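GH5 (Bacteroidetes bacterium AC2a, PDB 4YHE) probably hydrolyses beta-glucosidic linkages in cellulose and related glucans, as a family 5 glycoside hydrolase with a beta/alpha barrel. Local coordinates at residues A363-D366 and S367-N371; L311-F314 and R315-K319. All blocks are in the same frame, centred on the assembly; numbering follows the deposited sequence.

Interaction 1: residues A363-D366 and S367-N371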
ATOM      1  N   ALA A 363       7.786   7.475  15.931  1.00 18.32           N
ATOM      2  CA  ALA A 363       7.173   8.701  15.438  1.00 16.52           C
ATOM      3  C   ALA A 363       5.822   8.431  14.784  1.00 17.70           C
ATOM      4  O   ALA A 363       4.799   9.067  15.116  1.00 16.15           O
ATOM      5  CB  ALA A 363       8.101   9.444  14.516  1.00 16.98           C
ATOM      6  N   MET A 364       5.776   7.451  13.871  1.00 16.59           N
ATOM      7  CA  MET A 364       4.574   7.199  13.130  1.00 16.24           C
ATOM      8  C   MET A 364       3.475   6.550  13.994  1.00 17.33           C
ATOM      9  O   MET A 364       2.336   7.051  14.046  1.00 17.04           O
ATOM     10  CB  MET A 364       4.907   6.402  11.835  1.00 18.07           C
ATOM     11  CG  MET A 364       5.616   5.085  12.017  1.00 20.36           C
ATOM     12  SD  MET A 364       6.035   4.332  10.388  1.00 22.76           S
ATOM     13  CE  MET A 364       7.240   5.419   9.755  1.00 22.93           C
ATOM     14  N   ILE A 365       3.816   5.490  14.729  1.00 16.16           N
ATOM     15  CA  ILE A 365       2.816   4.748  15.463  1.00 16.27           C
ATOM     16  C   ILE A 365       2.312   5.634  16.611  1.00 16.32           C
ATOM     17  O   ILE A 365       1.135   5.779  16.771  1.00 17.25           O
ATOM     18  CB  ILE A 365       3.382   3.440  16.015  1.00 15.53           C
ATOM     19  CG1 ILE A 365       3.703   2.497  14.853  1.00 16.98           C
ATOM     20  CG2 ILE A 365       2.435   2.757  16.996  1.00 15.54           C
ATOM     21  CD1 ILE A 365       4.457   1.267  15.287  1.00 16.89           C
ATOM     22  N   ASP A 366       3.211   6.238  17.358  1.00 17.47           N
ATOM     23  CA  ASP A 366       2.772   6.940  18.588  1.00 18.30           C
ATOM     24  C   ASP A 366       1.952   8.203  18.254  1.00 19.62           C
ATOM     25  O   ASP A 366       1.051   8.573  19.006  1.00 18.81           O
ATOM     26  CB  ASP A 366       3.947   7.286  19.454  1.00 17.98           C
ATOM     27  CG  ASP A 366       4.624   6.067  20.018  1.00 17.62           C
ATOM     28  OD1 ASP A 366       4.037   4.989  20.008  1.00 18.56           O
ATOM     29  OD2 ASP A 366       5.745   6.195  20.503  1.00 19.45           O
ATOM     30  N   SER A 367       2.215   8.825  17.102  1.00 18.81           N
ATOM     31  CA  SER A 367       1.429   9.975  16.701  1.00 18.45           C
ATOM     32  C   SER A 367       0.001   9.565  16.302  1.00 18.80           C
ATOM     33  O   SER A 367      -0.965  10.187  16.752  1.00 19.81           O
ATOM     34  CB  SER A 367       2.128  10.763  15.606  1.00 17.80           C
ATOM     35  OG  SER A 367       1.484  12.003  15.380  1.00 17.49           O
ATOM     36  N   TRP A 368      -0.138   8.536  15.463  1.00 17.70           N
ATOM     37  CA  TRP A 368      -1.421   7.999  15.081  1.00 17.75           C
ATOM     38  C   TRP A 368      -2.212   7.552  16.307  1.00 19.19           C
ATOM     39  O   TRP A 368      -3.394   7.829  16.379  1.00 18.15           O
ATOM     40  CB  TRP A 368      -1.291   6.821  14.108  1.00 17.75           C
ATOM     41  CG  TRP A 368      -2.506   6.515  13.372  1.00 17.18           C
ATOM     42  CD1 TRP A 368      -2.853   6.953  12.104  1.00 15.93           C
ATOM     43  CD2 TRP A 368      -3.599   5.679  13.811  1.00 16.31           C
ATOM     44  NE1 TRP A 368      -4.088   6.469  11.774  1.00 16.62           N
ATOM     45  CE2 TRP A 368      -4.561   5.677  12.787  1.00 16.87           C
ATOM     46  CE3 TRP A 368      -3.842   4.935  14.960  1.00 17.15           C
ATOM     47  CZ2 TRP A 368      -5.769   4.969  12.888  1.00 17.72           C
ATOM     48  CZ3 TRP A 368      -5.039   4.239  15.059  1.00 17.94           C
ATOM     49  CH2 TRP A 368      -5.977   4.258  14.042  1.00 17.80           C
ATOM     50  N   GLU A 369      -1.542   6.841  17.231  1.00 19.58           N
ATOM     51  CA  GLU A 369      -2.220   6.170  18.349  1.00 21.81           C
ATOM     52  C   GLU A 369      -2.617   7.127  19.497  1.00 22.45           C
ATOM     53  O   GLU A 369      -3.476   6.782  20.316  1.00 24.06           O
ATOM     54  CB  GLU A 369      -1.319   5.091  18.958  1.00 21.53           C
ATOM     55  CG  GLU A 369      -1.064   3.898  18.050  1.00 21.16           C
ATOM     56  CD  GLU A 369      -2.202   2.934  17.978  1.00 21.54           C
ATOM     57  OE1 GLU A 369      -3.261   3.144  18.615  1.00 22.49           O
ATOM     58  OE2 GLU A 369      -2.047   1.909  17.294  1.00 24.11           O
ATOM     59  N   ASN A 370      -1.960   8.266  19.578  1.00 23.59           N
ATOM     60  CA  ASN A 370      -2.171   9.189  20.681  1.00 24.39           C
ATOM     61  C   ASN A 370      -3.661   9.540  20.858  1.00 25.06           C
ATOM     62  O   ASN A 370      -4.397   9.828  19.896  1.00 23.97           O
ATOM     63  CB  ASN A 370      -1.291  10.422  20.507  1.00 24.93           C
ATOM     64  CG  ASN A 370      -1.393  11.395  21.667  1.00 26.59           C
ATOM     65  OD1 ASN A 370      -2.474  11.928  21.946  1.00 28.25           O
ATOM     66  ND2 ASN A 370      -0.259  11.695  22.286  1.00 25.98           N
ATOM     67  N   ASN A 371      -4.128   9.440  22.105  1.00 26.05           N
ATOM     68  CA  ASN A 371      -5.553   9.626  22.406  1.00 25.92           C
ATOM     69  C   ASN A 371      -5.815  10.817  23.315  1.00 25.64           C
ATOM     70  O   ASN A 371      -6.890  10.927  23.890  1.00 24.83           O
ATOM     71  CB  ASN A 371      -6.130   8.377  23.069  1.00 27.02           C
ATOM     72  CG  ASN A 371      -6.129   7.181  22.154  1.00 28.11           C
ATOM     73  OD1 ASN A 371      -6.589   7.243  21.006  1.00 28.27           O
ATOM     74  ND2 ASN A 371      -5.619   6.067  22.667  1.00 28.64           N
TER
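Ser367 meets Ala363, one turn earlier near the C-terminal end of helix 357-369, by its backbone and CB. Its N reaches Ala363 O at 3.3 Å, from 39° above the carbonyl plane, and Ser367 CB lies 3.2 Å from that Ala363 O. With OG set opposite the backbone N (chi1 -170°), the hydroxyl swings clear of the Ala363 carbonyl and is hydrogen-bonded to Arg315 O and Tyr375 OH.

Asp366 closes the last turn. Its carbonyl O receives only a weak bond from Asn370 N, 3.1 Å long and bent to 128°, and Asn370 is the first residue to leave helical backbone angles. The Asp366 carboxylate turns back to Arg362, a salt bridge one turn earlier, whereas Asn370 OD1 takes the N-H of Asp372.

Between these bonds, Trp368 N makes a nearly straight one to Met364 O. Ile365 and Glu369 leave the helix as neighbours one turn apart, and Ile365 CG2 comes 3.8 Å from Glu369 CG. This apolar touch also covers a backbone bond: Glu369 N donates to Ile365 O at 2.9 Å, and Glu369 CG settles 3.2 Å from the same Ile365 O. Beyond CG the glutamate chain bends, and OE2 forms a salt bridge with Arg56, while Ile365 packs on Ile16 of strand 16-20 and on Phe55.

The chemistry is therefore mainly backbone bonds that hold up to Glu369, with only the last, from Asn370 N, weak; Ser367 and Glu369 link the helix end to other parts of the chain, while Asp366 and Asn370 pair locally.

Interaction 2: residues L311-F314 and R315-K319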
ATOM      1  N   LEU A 311      11.164  12.587  10.997  1.00 16.91           N
ATOM      2  CA  LEU A 311      10.340  12.208  12.138  1.00 18.44           C
ATOM      3  C   LEU A 311       9.163  13.159  12.294  1.00 17.43           C
ATOM      4  O   LEU A 311       8.059  12.705  12.542  1.00 16.31           O
ATOM      5  CB  LEU A 311      11.161  12.137  13.436  1.00 18.66           C
ATOM      6  CG  LEU A 311      12.349  11.195  13.466  1.00 20.81           C
ATOM      7  CD1 LEU A 311      12.962  11.101  14.871  1.00 21.62           C
ATOM      8  CD2 LEU A 311      11.933   9.799  13.037  1.00 20.77           C
ATOM      9  N   TYR A 312       9.416  14.459  12.118  1.00 17.34           N
ATOM     10  CA  TYR A 312       8.370  15.490  12.087  1.00 17.21           C
ATOM     11  C   TYR A 312       7.347  15.185  11.013  1.00 16.37           C
ATOM     12  O   TYR A 312       6.170  15.209  11.254  1.00 15.62           O
ATOM     13  CB  TYR A 312       8.966  16.895  11.871  1.00 17.58           C
ATOM     14  CG  TYR A 312       7.930  17.952  11.634  1.00 17.81           C
ATOM     15  CD1 TYR A 312       7.093  18.377  12.678  1.00 17.93           C
ATOM     16  CD2 TYR A 312       7.764  18.541  10.381  1.00 16.99           C
ATOM     17  CE1 TYR A 312       6.121  19.324  12.470  1.00 17.95           C
ATOM     18  CE2 TYR A 312       6.808  19.521  10.176  1.00 18.06           C
ATOM     19  CZ  TYR A 312       5.984  19.906  11.230  1.00 18.18           C
ATOM     20  OH  TYR A 312       5.025  20.851  11.075  1.00 19.79           O
ATOM     21  N   TYR A 313       7.811  14.874   9.810  1.00 16.29           N
ATOM     22  CA  TYR A 313       6.895  14.465   8.751  1.00 15.33           C
ATOM     23  C   TYR A 313       5.982  13.311   9.161  1.00 14.59           C
ATOM     24  O   TYR A 313       4.775  13.400   8.990  1.00 14.84           O
ATOM     25  CB  TYR A 313       7.738  14.152   7.526  1.00 16.28           C
ATOM     26  CG  TYR A 313       7.050  13.570   6.329  1.00 16.66           C
ATOM     27  CD1 TYR A 313       6.420  14.390   5.386  1.00 17.94           C
ATOM     28  CD2 TYR A 313       7.114  12.220   6.069  1.00 15.81           C
ATOM     29  CE1 TYR A 313       5.866  13.860   4.226  1.00 16.69           C
ATOM     30  CE2 TYR A 313       6.558  11.683   4.916  1.00 16.02           C
ATOM     31  CZ  TYR A 313       5.930  12.499   4.004  1.00 15.95           C
ATOM     32  OH  TYR A 313       5.397  11.961   2.867  1.00 14.95           O
ATOM     33  N   PHE A 314       6.536  12.252   9.767  1.00 14.99           N
ATOM     34  CA  PHE A 314       5.758  11.143  10.197  1.00 14.68           C
ATOM     35  C   PHE A 314       4.757  11.565  11.294  1.00 14.22           C
ATOM     36  O   PHE A 314       3.602  11.228  11.234  1.00 12.75           O
ATOM     37  CB  PHE A 314       6.661  10.003  10.713  1.00 15.45           C
ATOM     38  CG  PHE A 314       7.507   9.301   9.632  1.00 14.40           C
ATOM     39  CD1 PHE A 314       7.093   9.205   8.326  1.00 16.06           C
ATOM     40  CD2 PHE A 314       8.706   8.728   9.972  1.00 15.32           C
ATOM     41  CE1 PHE A 314       7.871   8.556   7.372  1.00 16.02           C
ATOM     42  CE2 PHE A 314       9.474   8.054   9.050  1.00 16.08           C
ATOM     43  CZ  PHE A 314       9.056   7.968   7.741  1.00 15.70           C
ATOM     44  N   ARG A 315       5.212  12.290  12.305  1.00 14.82           N
ATOM     45  CA  ARG A 315       4.283  12.681  13.344  1.00 16.03           C
ATOM     46  C   ARG A 315       3.122  13.459  12.773  1.00 16.00           C
ATOM     47  O   ARG A 315       1.968  13.163  13.045  1.00 17.03           O
ATOM     48  CB  ARG A 315       4.968  13.519  14.403  1.00 16.83           C
ATOM     49  CG  ARG A 315       5.963  12.773  15.241  1.00 18.67           C
ATOM     50  CD  ARG A 315       6.244  13.565  16.532  1.00 20.76           C
ATOM     51  NE  ARG A 315       6.838  14.891  16.266  1.00 22.90           N
ATOM     52  CZ  ARG A 315       8.108  15.104  15.932  1.00 23.11           C
ATOM     53  NH1 ARG A 315       8.960  14.088  15.820  1.00 24.80           N
ATOM     54  NH2 ARG A 315       8.533  16.346  15.718  1.00 23.30           N
ATOM     55  N   TYR A 316       3.430  14.445  11.958  1.00 17.96           N
ATOM     56  CA  TYR A 316       2.389  15.325  11.415  1.00 17.87           C
ATOM     57  C   TYR A 316       1.398  14.569  10.513  1.00 17.71           C
ATOM     58  O   TYR A 316       0.186  14.628  10.721  1.00 15.70           O
ATOM     59  CB  TYR A 316       3.030  16.479  10.660  1.00 18.22           C
ATOM     60  CG  TYR A 316       2.076  17.602  10.343  1.00 18.80           C
ATOM     61  CD1 TYR A 316       1.868  18.644  11.259  1.00 18.45           C
ATOM     62  CD2 TYR A 316       1.358  17.632   9.151  1.00 19.33           C
ATOM     63  CE1 TYR A 316       0.951  19.637  11.008  1.00 18.06           C
ATOM     64  CE2 TYR A 316       0.447  18.656   8.879  1.00 19.23           C
ATOM     65  CZ  TYR A 316       0.267  19.668   9.812  1.00 19.09           C
ATOM     66  OH  TYR A 316      -0.598  20.705   9.570  1.00 20.10           O
ATOM     67  N   ILE A 317       1.895  13.877   9.478  1.00 17.12           N
ATOM     68  CA  ILE A 317       0.973  13.238   8.549  1.00 16.12           C
ATOM     69  C   ILE A 317       0.159  12.091   9.175  1.00 16.49           C
ATOM     70  O   ILE A 317      -1.016  11.922   8.857  1.00 16.97           O
ATOM     71  CB  ILE A 317       1.663  12.777   7.237  1.00 16.44           C
ATOM     72  CG1 ILE A 317       2.533  11.548   7.441  1.00 17.05           C
ATOM     73  CG2 ILE A 317       2.433  13.948   6.611  1.00 17.53           C
ATOM     74  CD1 ILE A 317       3.212  11.080   6.154  1.00 16.77           C
ATOM     75  N   CYS A 318       0.777  11.331  10.072  1.00 16.62           N
ATOM     76  CA  CYS A 318       0.105  10.229  10.722  1.00 16.54           C
ATOM     77  C   CYS A 318      -0.983  10.753  11.697  1.00 16.33           C
ATOM     78  O   CYS A 318      -1.999  10.109  11.881  1.00 14.61           O
ATOM     79  CB  CYS A 318       1.107   9.331  11.420  1.00 15.87           C
ATOM     80  SG  CYS A 318       2.209   8.455  10.213  1.00 15.96           S
ATOM     81  N   LYS A 319      -0.740  11.904  12.292  1.00 18.09           N
ATOM     82  CA  LYS A 319      -1.778  12.533  13.150  1.00 18.37           C
ATOM     83  C   LYS A 319      -2.927  12.965  12.259  1.00 18.49           C
ATOM     84  O   LYS A 319      -4.093  12.648  12.504  1.00 18.27           O
ATOM     85  CB  LYS A 319      -1.229  13.712  13.941  1.00 19.12           C
ATOM     86  CG  LYS A 319      -2.301  14.438  14.747  1.00 19.19           C
ATOM     87  CD  LYS A 319      -3.068  13.492  15.645  1.00 18.55           C
ATOM     88  CE  LYS A 319      -3.821  14.247  16.761  1.00 20.19           C
ATOM     89  NZ  LYS A 319      -4.996  13.453  17.216  1.00 19.12           N
TER
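Tyr313 turns one ring face to Ile317, a turn further along helix 304-323: Ile317 CD1 sits over it in a CH-pi contact, 4.0 Å from the Tyr313 ring centroid and displaced toward the rim at Tyr313 CE2. Ile317 CG1 is wedged between its own backbone N and carbonyl carbon (chi1 74°), which carries CD1 back toward the ring. The Tyr313 hydroxyl is hydrogen-bonded to Asp244 O, and Trp257 and Tyr248 meet the same residue edge-to-face, contacts that together should limit its rotation.

Tyr312 and Tyr316 run alongside each other from successive turns. They form an oblique aromatic pair, planes at 41° and centroids 6.0 Å apart; Tyr312 OH approaches Tyr316 CD1 at 3.9 Å and is itself hydrogen-bonded to Glu270 of helix 270-285.

Arg315 runs back along the helix and passes across the Tyr312 side chain, its guanidinium plane turned 63° from that of the ring. A bend at chi3 lays one guanidinium face over the backbone of Tyr312, with Arg315 NH2 3.7 Å from Tyr312 CA, while the same NH2 lies at the edge of the Tyr312 ring, in its plane. The aliphatic part covers a bonded carbonyl, Arg315 CG resting 3.4 Å from Leu311 O. With a serine here, the Leu311-Tyr312 backbone would probably lose its flat cover and the edge of the Tyr312 ring its neighbour.

Four consecutive backbone bonds, from Arg315 N to Cys318 N, underlie these pairs. The helix is the crossover of a beta-alpha-beta unit, joining strands 291-296 and 327-332, the last two of the eight-stranded TIM barrel characteristic of this family.

Both interactions are local, between residues three or four apart within single helices, mostly buried, and the two helices pack against each other. Interaction 2 lies in mid-helix, where regular backbone bonds carry aromatic and aliphatic pairs; interaction 1 sits at a helix end, where the last backbone bond is weak and the carboxylates are held in salt bridges, Asp366 being exposed. They meet directly: Trp368 CD1 lies 3.3 Å from Cys318 O, and Met364 CE packs 3.5 Å from Phe314 CE2. Residues 363-371 also pack on barrel strand 16-20, whereas residues 311-319 contact helices 270-285 and 377-382, so interaction 1 reaches the barrel sheet and interaction 2 its neighbouring helices.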